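Local coordinates for protein Lpg2148(MvcA) (Legionella pneumophila subsp. pneumophila str. Philadelphia 1, PDB 6K11) that probably acts as a deamidase-like effector that removes ubiquitin from the ubiquitin-conjugating enzyme UBE2N and so regulates its activity, at residues 31-36 with 374-379; 146-149 with 153-156; 351-356 with 363-368. One frame throughout, in Å; residues are numbered along the deposited sequence.

Contact 1 (31-36 with 374-379)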
loop_
_atom_site.group_PDB
_atom_site.type_symbol
_atom_site.label_atom_id
_atom_site.label_comp_id
_atom_site.label_asym_id
_atom_site.label_seq_id
_atom_site.Cartn_x
_atom_site.Cartn_y
_atom_site.Cartn_z
ATOM N N LEU A 31 11.816 15.329 -11.162
ATOM C CA LEU A 31 11.896 14.474 -9.977
ATOM C C LEU A 31 12.804 15.089 -8.916
ATOM O O LEU A 31 12.456 15.133 -7.724
ATOM C CB LEU A 31 12.403 13.088 -10.376
ATOM C CG LEU A 31 12.666 12.160 -9.187
ATOM C CD1 LEU A 31 11.345 11.883 -8.491
ATOM C CD2 LEU A 31 13.323 10.843 -9.623
ATOM N N GLY A 32 13.985 15.553 -9.335
ATOM C CA GLY A 32 14.918 16.147 -8.389
ATOM C C GLY A 32 14.366 17.395 -7.723
ATOM O O GLY A 32 14.517 17.579 -6.513
ATOM N N GLN A 33 13.726 18.275 -8.501
ATOM C CA GLN A 33 13.108 19.452 -7.890
ATOM C C GLN A 33 11.995 19.060 -6.923
ATOM O O GLN A 33 11.843 19.671 -5.857
ATOM C CB GLN A 33 12.572 20.399 -8.979
ATOM C CG GLN A 33 13.693 21.059 -9.770
ATOM C CD GLN A 33 13.265 22.388 -10.412
ATOM O OE1 GLN A 33 12.078 22.691 -10.517
ATOM N NE2 GLN A 33 14.242 23.177 -10.840
ATOM N N MET A 34 11.192 18.049 -7.267
ATOM C CA MET A 34 10.105 17.699 -6.354
ATOM C C MET A 34 10.640 17.039 -5.080
ATOM O O MET A 34 10.055 17.221 -4.001
ATOM C CB MET A 34 9.077 16.804 -7.055
ATOM C CG MET A 34 8.240 17.515 -8.168
ATOM S SD MET A 34 7.567 19.180 -7.751
ATOM C CE MET A 34 6.335 18.787 -6.520
ATOM N N GLN A 35 11.758 16.301 -5.178
ATOM C CA GLN A 35 12.422 15.767 -3.983
ATOM C C GLN A 35 12.909 16.897 -3.076
ATOM O O GLN A 35 12.711 16.860 -1.857
ATOM C CB GLN A 35 13.594 14.860 -4.384
ATOM C CG GLN A 35 13.163 13.506 -4.992
ATOM C CD GLN A 35 14.291 12.740 -5.699
ATOM O OE1 GLN A 35 15.271 13.322 -6.190
ATOM N NE2 GLN A 35 14.152 11.413 -5.742
ATOM N N ALA A 36 13.558 17.912 -3.659
ATOM C CA ALA A 36 13.978 19.081 -2.878
ATOM C C ALA A 36 12.801 19.717 -2.145
ATOM O O ALA A 36 12.868 19.966 -0.932
ATOM C CB ALA A 36 14.657 20.103 -3.793
ATOM N N THR A 374 19.879 19.061 -5.538
ATOM C CA THR A 374 20.845 19.857 -4.784
ATOM C C THR A 374 20.774 21.329 -5.182
ATOM O O THR A 374 20.742 22.220 -4.325
ATOM C CB THR A 374 22.257 19.318 -5.009
ATOM O OG1 THR A 374 22.304 17.925 -4.660
ATOM C CG2 THR A 374 23.253 20.082 -4.155
ATOM N N GLU A 375 20.748 21.602 -6.488
ATOM C CA GLU A 375 20.692 22.989 -6.940
ATOM C C GLU A 375 19.381 23.652 -6.523
ATOM O O GLU A 375 19.373 24.818 -6.109
ATOM C CB GLU A 375 20.909 23.042 -8.455
ATOM C CG GLU A 375 22.294 22.516 -8.857
ATOM C CD GLU A 375 22.610 22.644 -10.346
ATOM O OE1 GLU A 375 23.817 22.657 -10.702
ATOM O OE2 GLU A 375 21.658 22.717 -11.162
ATOM N N HIS A 376 18.268 22.913 -6.582
ATOM C CA HIS A 376 16.984 23.486 -6.189
ATOM C C HIS A 376 16.950 23.789 -4.694
ATOM O O HIS A 376 16.433 24.832 -4.270
ATOM C CB HIS A 376 15.848 22.536 -6.588
ATOM C CG HIS A 376 14.505 23.194 -6.697
ATOM N ND1 HIS A 376 14.310 24.393 -7.356
ATOM C CD2 HIS A 376 13.288 22.824 -6.225
ATOM C CE1 HIS A 376 13.033 24.726 -7.293
ATOM N NE2 HIS A 376 12.391 23.794 -6.613
ATOM N N LEU A 377 17.507 22.892 -3.876
ATOM C CA LEU A 377 17.572 23.138 -2.438
ATOM C C LEU A 377 18.458 24.342 -2.124
ATOM O O LEU A 377 18.097 25.196 -1.300
ATOM C CB LEU A 377 18.088 21.878 -1.742
ATOM C CG LEU A 377 17.413 21.348 -0.482
ATOM C CD1 LEU A 377 15.903 21.468 -0.540
ATOM C CD2 LEU A 377 17.836 19.888 -0.309
ATOM N N GLU A 378 19.621 24.429 -2.770
ATOM C CA GLU A 378 20.514 25.551 -2.513
ATOM C C GLU A 378 19.886 26.863 -2.966
ATOM O O GLU A 378 20.035 27.895 -2.302
ATOM C CB GLU A 378 21.850 25.321 -3.208
ATOM C CG GLU A 378 22.685 24.200 -2.594
ATOM C CD GLU A 378 23.872 23.847 -3.461
ATOM O OE1 GLU A 378 23.874 24.268 -4.634
ATOM O OE2 GLU A 378 24.798 23.157 -2.979
ATOM N N SER A 379 19.154 26.835 -4.085
ATOM C CA SER A 379 18.494 28.036 -4.580
ATOM C C SER A 379 17.395 28.487 -3.628
ATOM O O SER A 379 17.346 29.657 -3.228
ATOM C CB SER A 379 17.935 27.776 -5.989
ATOM O OG SER A 379 17.685 28.989 -6.681
#
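His376 and Leu377 of helix 358-381 meet Gln33 and Ala36 of helix 28-39, a helix-helix packing in which the two local axes run in roughly the same direction, 8.2 Å apart at a crossing angle of -42°. His376 comes first. Its CG is anti to the backbone N (chi1 -159°), which swings the imidazole across toward the other helix and under Gln33. The extended glutamine side chain runs over one ring face: its amide is stacked almost parallel to the imidazole, with the planes 9° apart and Gln33 CD 3.8 Å above the ring centre. Nearer the backbone, Gln33 CG makes a CH-pi contact, 4.0 Å from the centroid of the His376 ring. Ala36 CB sits near the ring plane at its edge, 3.9 Å from His376 CB. The ring is also held by polar means, since NE2 hydrogen-bonds to the carboxylate of Glu37, one residue further along helix 28-39. Next comes Leu377, buried, which also touches Ile53 of helix 49-64 and so reaches a third helix. Its CD1 branch ends the contact, 3.7 Å from Ala36 CB and 3.4 Å from Ala36 O.

Contact 2 (146-149 with 153-156)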
loop_
_atom_site.group_PDB
_atom_site.type_symbol
_atom_site.label_atom_id
_atom_site.label_comp_id
_atom_site.label_asym_id
_atom_site.label_seq_id
_atom_site.Cartn_x
_atom_site.Cartn_y
_atom_site.Cartn_z
ATOM N N GLU A 146 -4.171 17.251 16.942
ATOM C CA GLU A 146 -3.329 17.289 15.753
ATOM C C GLU A 146 -2.036 16.500 15.916
ATOM O O GLU A 146 -1.450 16.086 14.909
ATOM C CB GLU A 146 -3.000 18.739 15.398
ATOM C CG GLU A 146 -4.221 19.643 15.311
ATOM C CD GLU A 146 -4.911 19.553 13.964
ATOM O OE1 GLU A 146 -4.206 19.500 12.931
ATOM O OE2 GLU A 146 -6.162 19.530 13.936
ATOM N N THR A 147 -1.582 16.279 17.154
ATOM C CA THR A 147 -0.323 15.590 17.412
ATOM C C THR A 147 -0.479 14.254 18.126
ATOM O O THR A 147 0.457 13.448 18.095
ATOM C CB THR A 147 0.616 16.480 18.246
ATOM O OG1 THR A 147 -0.056 16.905 19.437
ATOM C CG2 THR A 147 1.037 17.710 17.450
ATOM N N ALA A 148 -1.621 13.999 18.760
ATOM C CA ALA A 148 -1.795 12.778 19.535
ATOM C C ALA A 148 -1.641 11.547 18.648
ATOM O O ALA A 148 -1.915 11.581 17.444
ATOM C CB ALA A 148 -3.169 12.778 20.214
ATOM N N VAL A 149 -1.189 10.447 19.254
ATOM C CA VAL A 149 -1.010 9.213 18.496
ATOM C C VAL A 149 -2.357 8.725 17.985
ATOM O O VAL A 149 -3.369 8.753 18.698
ATOM C CB VAL A 149 -0.316 8.136 19.347
ATOM C CG1 VAL A 149 -0.167 6.829 18.551
ATOM C CG2 VAL A 149 1.041 8.630 19.816
ATOM N N ILE A 153 -8.273 5.356 21.741
ATOM C CA ILE A 153 -9.367 6.050 22.418
ATOM C C ILE A 153 -8.771 6.935 23.500
ATOM O O ILE A 153 -7.868 6.509 24.226
ATOM C CB ILE A 153 -10.374 5.048 23.003
ATOM C CG1 ILE A 153 -11.107 4.324 21.876
ATOM C CG2 ILE A 153 -11.355 5.770 23.938
ATOM C CD1 ILE A 153 -11.962 3.172 22.342
ATOM N N TYR A 154 -9.262 8.172 23.599
ATOM C CA TYR A 154 -8.752 9.162 24.543
ATOM C C TYR A 154 -9.857 9.583 25.504
ATOM O O TYR A 154 -10.931 10.011 25.071
ATOM C CB TYR A 154 -8.198 10.388 23.808
ATOM C CG TYR A 154 -6.891 10.086 23.098
ATOM C CD1 TYR A 154 -5.676 10.236 23.754
ATOM C CD2 TYR A 154 -6.878 9.611 21.792
ATOM C CE1 TYR A 154 -4.467 9.932 23.122
ATOM C CE2 TYR A 154 -5.682 9.310 21.151
ATOM C CZ TYR A 154 -4.481 9.476 21.822
ATOM O OH TYR A 154 -3.293 9.171 21.185
ATOM N N LEU A 155 -9.587 9.481 26.803
ATOM C CA LEU A 155 -10.532 9.897 27.837
ATOM C C LEU A 155 -9.997 11.153 28.513
ATOM O O LEU A 155 -8.959 11.117 29.183
ATOM C CB LEU A 155 -10.767 8.784 28.857
ATOM C CG LEU A 155 -11.559 9.192 30.110
ATOM C CD1 LEU A 155 -13.003 9.598 29.737
ATOM C CD2 LEU A 155 -11.558 8.044 31.111
ATOM N N LEU A 156 -10.712 12.256 28.338
ATOM C CA LEU A 156 -10.406 13.531 28.963
ATOM C C LEU A 156 -11.374 13.761 30.115
ATOM O O LEU A 156 -12.334 13.003 30.304
ATOM C CB LEU A 156 -10.509 14.678 27.949
ATOM C CG LEU A 156 -9.415 14.944 26.915
ATOM C CD1 LEU A 156 -9.032 13.698 26.136
ATOM C CD2 LEU A 156 -9.887 16.040 25.965
#
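Tyr154 reaches out from strand 152-155 to the backbone of Val149, in the loop that leads into that strand. Strands 134-137 and 152-155 are parallel neighbours in the mixed sheet of the MvcA insertion domain, so the chain between them is a crossover connection, and this contact ties its last part back to the sheet. The two backbones stay well apart, with the CA atoms of Ala148 and Tyr154 9.3 Å from each other; the phenol spans the gap.

The looser side is that of Val149. This residue is exposed, and its side chain adds little beyond CB, 3.6 Å from Tyr154 OH. The exposed residues before Ala148, Glu146 and Thr147, bond back to Asn144, whose OD1 makes an Asx turn to Glu146 N.

The tight part lies at the outer end of the phenol, where the hydroxyl meets the Val149 carbonyl and Ala148 CB packs obliquely on the ring, 3.9 Å from Tyr154 CZ. Ala148 and Tyr154 both also touch Phe143 and Ile163, and Val136 of the adjoining strand adds to the packing on the buried tyrosine. Tyr154 pairs through its backbone with Tyr161 of strand 160-163, while Ile153 and Leu155 before and after it pack against helix 206-220.

This tight part ends in the hydroxyl, donor of a short hydrogen bond from Tyr154 OH to Val149 O at 2.5 Å. The acceptor lies in the plane of the phenol ring, and the OH meets a lone pair of Val149 O in the carbonyl plane, at a C=O...donor angle of 123°.

Contact 3 (351-356 with 363-368); sequences DTHPGE and ENYRNR
The Arg368 guanidinium has the His353 imidazole over one face, NE2 being the ring atom that lies over it, and the two planes are 29° apart. At the guanidinium edge sit Pro354 CD and Asn364 CG. The closest approach of the two groups is Arg368 NH1 to His353 CD2, at 3.4 Å. The imidazole in turn has Asn364 OD1 at its edge, 3.5 Å from His353 CD2, and presents NE2 to the edge of the Tyr365 ring, 3.6 Å from CD1. These two aromatic planes are inclined obliquely, at 59°.

Asn364 is the middle piece. A chi1 of 173° carries its amide away from the backbone N and out to the loop, and OD1 rests 3.3 Å from Pro354 CD. The same oxygen accepts a hydrogen bond from Arg368 NH1 (2.9 Å), on a lone pair in the carbonyl plane. The bend of the arginine at chi3 brings its NH1 there, one helical turn on, so the bond steadies both side chains against the loop.

The contact closes a helix-loop-helix connection. His353 ND1 bonds back to Phe349 O in helix 336-351, and Lys361 of helix 358-381 bonds to the carbonyls of His353 and Gly355. Tyr365 hydrogen-bonds through OH to Val26 O, and with Arg368 it packs on Ala28, joining the connection to helix 28-39.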
loop_
_atom_site.group_PDB
_atom_site.type_symbol
_atom_site.label_atom_id
_atom_site.label_comp_id
_atom_site.label_asym_id
_atom_site.label_seq_id
_atom_site.Cartn_x
_atom_site.Cartn_y
_atom_site.Cartn_z
ATOM N N ASP A 351 15.396 6.302 -24.331
ATOM C CA ASP A 351 16.429 6.304 -25.373
ATOM C C ASP A 351 17.169 7.636 -25.435
ATOM O O ASP A 351 18.328 7.677 -25.865
ATOM C CB ASP A 351 15.825 6.038 -26.766
ATOM C CG ASP A 351 15.347 4.602 -26.967
ATOM O OD1 ASP A 351 15.807 3.672 -26.266
ATOM O OD2 ASP A 351 14.482 4.417 -27.865
ATOM N N THR A 352 16.525 8.731 -25.030
ATOM C CA THR A 352 17.190 10.027 -25.097
ATOM C C THR A 352 18.242 10.213 -24.008
ATOM O O THR A 352 19.031 11.160 -24.097
ATOM C CB THR A 352 16.184 11.199 -25.016
ATOM O OG1 THR A 352 15.590 11.296 -23.706
ATOM C CG2 THR A 352 15.085 11.081 -26.081
ATOM N N HIS A 353 18.279 9.343 -22.986
ATOM C CA HIS A 353 19.270 9.511 -21.922
ATOM C C HIS A 353 20.617 8.957 -22.374
ATOM O O HIS A 353 20.677 7.831 -22.899
ATOM C CB HIS A 353 18.812 8.806 -20.646
ATOM C CG HIS A 353 17.646 9.475 -19.982
ATOM N ND1 HIS A 353 16.363 9.408 -20.484
ATOM C CD2 HIS A 353 17.572 10.233 -18.860
ATOM C CE1 HIS A 353 15.550 10.100 -19.702
ATOM N NE2 HIS A 353 16.258 10.607 -18.709
ATOM N N PRO A 354 21.703 9.711 -22.195
ATOM C CA PRO A 354 23.033 9.182 -22.508
ATOM C C PRO A 354 23.287 7.899 -21.736
ATOM O O PRO A 354 22.902 7.770 -20.568
ATOM C CB PRO A 354 23.978 10.298 -22.046
ATOM C CG PRO A 354 23.141 11.506 -21.903
ATOM C CD PRO A 354 21.763 11.038 -21.564
ATOM N N GLY A 355 23.941 6.952 -22.394
ATOM C CA GLY A 355 24.310 5.710 -21.747
ATOM C C GLY A 355 24.240 4.541 -22.703
ATOM O O GLY A 355 23.221 4.342 -23.373
ATOM N N GLU A 356 25.324 3.764 -22.766
ATOM C CA GLU A 356 25.403 2.655 -23.711
ATOM C C GLU A 356 24.493 1.501 -23.300
ATOM O O GLU A 356 23.716 0.992 -24.116
ATOM C CB GLU A 356 26.852 2.187 -23.825
ATOM C CG GLU A 356 27.032 0.973 -24.730
ATOM C CD GLU A 356 28.456 0.446 -24.722
ATOM O OE1 GLU A 356 29.386 1.223 -24.402
ATOM O OE2 GLU A 356 28.648 -0.745 -25.043
ATOM N N GLU A 363 21.914 5.273 -14.279
ATOM C CA GLU A 363 22.856 6.115 -13.533
ATOM C C GLU A 363 22.823 7.564 -14.015
ATOM O O GLU A 363 22.960 8.491 -13.211
ATOM C CB GLU A 363 24.284 5.579 -13.644
ATOM C CG GLU A 363 24.545 4.276 -12.848
ATOM C CD GLU A 363 24.125 4.388 -11.396
ATOM O OE1 GLU A 363 24.711 5.225 -10.659
ATOM O OE2 GLU A 363 23.189 3.656 -10.994
ATOM N N ASN A 364 22.684 7.780 -15.328
ATOM C CA ASN A 364 22.528 9.147 -15.830
ATOM C C ASN A 364 21.297 9.811 -15.224
ATOM O O ASN A 364 21.349 10.974 -14.795
ATOM C CB ASN A 364 22.439 9.129 -17.357
ATOM C CG ASN A 364 22.108 10.503 -17.952
ATOM O OD1 ASN A 364 20.955 10.776 -18.339
ATOM N ND2 ASN A 364 23.119 11.370 -18.033
ATOM N N TYR A 365 20.179 9.075 -15.177
ATOM C CA TYR A 365 18.940 9.597 -14.612
ATOM C C TYR A 365 19.101 9.928 -13.130
ATOM O O TYR A 365 18.677 10.997 -12.667
ATOM C CB TYR A 365 17.831 8.569 -14.820
ATOM C CG TYR A 365 16.458 9.006 -14.389
ATOM C CD1 TYR A 365 15.649 9.775 -15.238
ATOM C CD2 TYR A 365 15.944 8.623 -13.159
ATOM C CE1 TYR A 365 14.383 10.163 -14.838
ATOM C CE2 TYR A 365 14.679 8.990 -12.764
ATOM C CZ TYR A 365 13.902 9.765 -13.608
ATOM O OH TYR A 365 12.651 10.134 -13.186
ATOM N N ARG A 366 19.679 8.995 -12.363
ATOM C CA ARG A 366 19.920 9.236 -10.941
ATOM C C ARG A 366 20.819 10.445 -10.724
ATOM O O ARG A 366 20.576 11.251 -9.820
ATOM C CB ARG A 366 20.571 8.012 -10.295
ATOM C CG ARG A 366 19.664 6.833 -10.055
ATOM C CD ARG A 366 20.535 5.603 -9.792
ATOM N NE ARG A 366 19.743 4.530 -9.211
ATOM C CZ ARG A 366 20.200 3.309 -8.950
ATOM N NH1 ARG A 366 21.463 2.979 -9.224
ATOM N NH2 ARG A 366 19.380 2.419 -8.408
ATOM N N ASN A 367 21.891 10.560 -11.510
ATOM C CA ASN A 367 22.839 11.651 -11.296
ATOM C C ASN A 367 22.199 13.002 -11.612
ATOM O O ASN A 367 22.447 13.993 -10.913
ATOM C CB ASN A 367 24.105 11.433 -12.134
ATOM C CG ASN A 367 24.916 10.206 -11.667
ATOM O OD1 ASN A 367 24.651 9.647 -10.610
ATOM N ND2 ASN A 367 25.886 9.793 -12.462
ATOM N N ARG A 368 21.343 13.053 -12.638
ATOM C CA ARG A 368 20.680 14.307 -12.978
ATOM C C ARG A 368 19.609 14.670 -11.958
ATOM O O ARG A 368 19.407 15.853 -11.682
ATOM C CB ARG A 368 20.081 14.234 -14.392
ATOM C CG ARG A 368 21.140 14.146 -15.493
ATOM C CD ARG A 368 20.590 13.561 -16.802
ATOM N NE ARG A 368 19.458 14.317 -17.334
ATOM C CZ ARG A 368 18.886 14.056 -18.507
ATOM N NH1 ARG A 368 19.348 13.062 -19.261
ATOM N NH2 ARG A 368 17.856 14.781 -18.923
#

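How the contacts relate
Contacts 1 and 3 share helix 358-381 and touch at one point: their centres are 18 Å apart, and Leu31 CD2, in the first segment of contact 1, packs 3.7 Å from Tyr365 OH in the second segment of contact 3. Contact 3 joins the helix near its start to the preceding loop, whereas contact 1 packs its C-terminal part on helix 28-39, closing a loop of over 300 residues. Contact 2 belongs to that long excursion but lies apart, within the insertion domain: its centre is 36 Å from that of contact 1 and 48 Å from that of contact 3, and their nearest atoms are about 22 and 32 Å away.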